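Side-chain contact in putative NAD(P)H-flavin oxidoreductase (Neisseria meningitidis serogroup A / serotype 4A, PDB 6WT2), which probably uses NAD(P)H and a bound flavin mononucleotide to reduce nitro compounds, chloramphenicol among them, as a member of the nitroreductase family: residues 8-11 with 12-15. Sequence-based numbering, arbitrary orientation.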
ATOM      1  N   ASP A   8       7.835 -10.703  19.620  1.00 28.48           N
ATOM      2  CA  ASP A   8       8.060 -12.011  19.023  1.00 28.74           C
ATOM      3  C   ASP A   8       7.212 -12.148  17.760  1.00 29.10           C
ATOM      4  O   ASP A   8       6.060 -11.704  17.720  1.00 26.34           O
ATOM      5  CB  ASP A   8       7.734 -13.120  20.020  1.00 39.13           C
ATOM      6  CG  ASP A   8       8.230 -14.477  19.559  1.00 64.66           C
ATOM      7  OD1 ASP A   8       7.511 -15.149  18.784  1.00 70.05           O
ATOM      8  OD2 ASP A   8       9.359 -14.861  19.947  1.00 71.67           O
ATOM      9  N   ARG A   9       7.794 -12.754  16.720  1.00 27.32           N
ATOM     10  CA  ARG A   9       7.114 -12.790  15.428  1.00 30.04           C
ATOM     11  C   ARG A   9       5.811 -13.586  15.483  1.00 26.32           C
ATOM     12  O   ARG A   9       4.887 -13.304  14.715  1.00 25.40           O
ATOM     13  CB  ARG A   9       8.039 -13.354  14.341  1.00 34.87           C
ATOM     14  CG  ARG A   9       8.360 -14.830  14.461  1.00 36.05           C
ATOM     15  CD  ARG A   9       8.943 -15.387  13.158  1.00 34.97           C
ATOM     16  NE  ARG A   9       8.869 -16.847  13.138  1.00 42.81           N
ATOM     17  CZ  ARG A   9       9.867 -17.648  13.487  1.00 46.58           C
ATOM     18  NH1 ARG A   9      11.028 -17.136  13.874  1.00 55.83           N
ATOM     19  NH2 ARG A   9       9.707 -18.960  13.452  1.00 48.98           N
ATOM     20  N   GLU A  10       5.706 -14.578  16.369  1.00 30.59           N
ATOM     21  CA  GLU A  10       4.438 -15.299  16.464  1.00 33.28           C
ATOM     22  C   GLU A  10       3.358 -14.422  17.083  1.00 38.20           C
ATOM     23  O   GLU A  10       2.179 -14.546  16.726  1.00 29.39           O
ATOM     24  CB  GLU A  10       4.612 -16.590  17.258  1.00 39.37           C
ATOM     25  CG  GLU A  10       5.526 -17.615  16.592  1.00 44.53           C
ATOM     26  CD  GLU A  10       4.915 -18.283  15.356  1.00 55.93           C
ATOM     27  OE1 GLU A  10       3.767 -17.956  14.974  1.00 53.55           O
ATOM     28  OE2 GLU A  10       5.596 -19.153  14.763  1.00 61.67           O
ATOM     29  N   GLN A  11       3.754 -13.534  18.003  1.00 27.13           N
ATOM     30  CA  GLN A  11       2.845 -12.536  18.559  1.00 26.47           C
ATOM     31  C   GLN A  11       2.430 -11.524  17.497  1.00 29.12           C
ATOM     32  O   GLN A  11       1.252 -11.150  17.409  1.00 29.92           O
ATOM     33  CB  GLN A  11       3.526 -11.837  19.742  1.00 34.59           C
ATOM     34  CG  GLN A  11       2.723 -10.751  20.456  1.00 34.88           C
ATOM     35  CD  GLN A  11       3.526 -10.082  21.582  1.00 48.33           C
ATOM     36  OE1 GLN A  11       4.752 -10.221  21.658  1.00 54.70           O
ATOM     37  NE2 GLN A  11       2.835  -9.358  22.455  1.00 50.35           N
ATOM     38  N   VAL A  12       3.383 -11.075  16.677  1.00 24.09           N
ATOM     39  CA  VAL A  12       3.051 -10.166  15.583  1.00 22.81           C
ATOM     40  C   VAL A  12       2.058 -10.820  14.630  1.00 24.90           C
ATOM     41  O   VAL A  12       1.000 -10.258  14.325  1.00 24.50           O
ATOM     42  CB  VAL A  12       4.321  -9.719  14.847  1.00 23.46           C
ATOM     43  CG1 VAL A  12       3.958  -8.961  13.574  1.00 23.25           C
ATOM     44  CG2 VAL A  12       5.181  -8.870  15.769  1.00 23.33           C
ATOM     45  N   LEU A  13       2.390 -12.017  14.142  1.00 25.82           N
ATOM     46  CA  LEU A  13       1.506 -12.700  13.202  1.00 28.88           C
ATOM     47  C   LEU A  13       0.119 -12.922  13.804  1.00 30.65           C
ATOM     48  O   LEU A  13      -0.899 -12.703  13.133  1.00 23.36           O
ATOM     49  CB  LEU A  13       2.137 -14.030  12.775  1.00 24.94           C
ATOM     50  CG  LEU A  13       1.411 -14.861  11.717  1.00 32.02           C
ATOM     51  CD1 LEU A  13       1.323 -14.099  10.402  1.00 35.93           C
ATOM     52  CD2 LEU A  13       2.097 -16.213  11.533  1.00 29.31           C
ATOM     53  N   SER A  14       0.060 -13.348  15.073  1.00 25.75           N
ATOM     54  CA  SER A  14      -1.233 -13.596  15.707  1.00 27.56           C
ATOM     55  C   SER A  14      -2.084 -12.331  15.743  1.00 27.92           C
ATOM     56  O   SER A  14      -3.296 -12.378  15.498  1.00 25.07           O
ATOM     57  CB  SER A  14      -1.037 -14.136  17.122  1.00 28.96           C
ATOM     58  OG  SER A  14      -0.671 -15.493  17.103  1.00 46.63           O
ATOM     59  N   ALA A  15      -1.467 -11.186  16.050  1.00 24.26           N
ATOM     60  CA  ALA A  15      -2.228  -9.941  16.114  1.00 24.82           C
ATOM     61  C   ALA A  15      -2.599  -9.446  14.718  1.00 28.42           C
ATOM     62  O   ALA A  15      -3.706  -8.935  14.512  1.00 28.72           O
ATOM     63  CB  ALA A  15      -1.426  -8.885  16.872  1.00 25.96           C
TER
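D8 stands at the N-cap, just ahead of helix 9-16, and D8 O accepts from V12 N at 2.9 Å. Aspartate suits this place because its short side chain lets D8 OD1 accept E10 N at 3.1 Å, on the anti side and out of the carboxylate plane; its charge probably interacts favourably with the helix N-terminus. R9 gives its carbonyl to L13 N in a nearly straight bond (173°), while its long side chain reaches the second subunit, where the guanidinium forms a salt bridge with D35. The E10 carbonyl O serves two donors, S14 N at 2.9 Å and S14 OG at 3.0 Å, which arrive from opposite faces of its plane. Serine can do this within the helix because its hydroxyl lies beside its own backbone N (chi1 -77°), aimed back at the preceding turn. E10 OE1 lies 4.2 Å from L13 CD2. Q11 O accepts A15 N; the extended chain of Q11 and the small, buried A15 both pack on L7 of the second subunit. V12, apolar and buried, joins R9 against F38 of that subunit, so helix 9-16, at the chain's periphery and ahead of FMN-binding R19, meets the partner's helix 33-44.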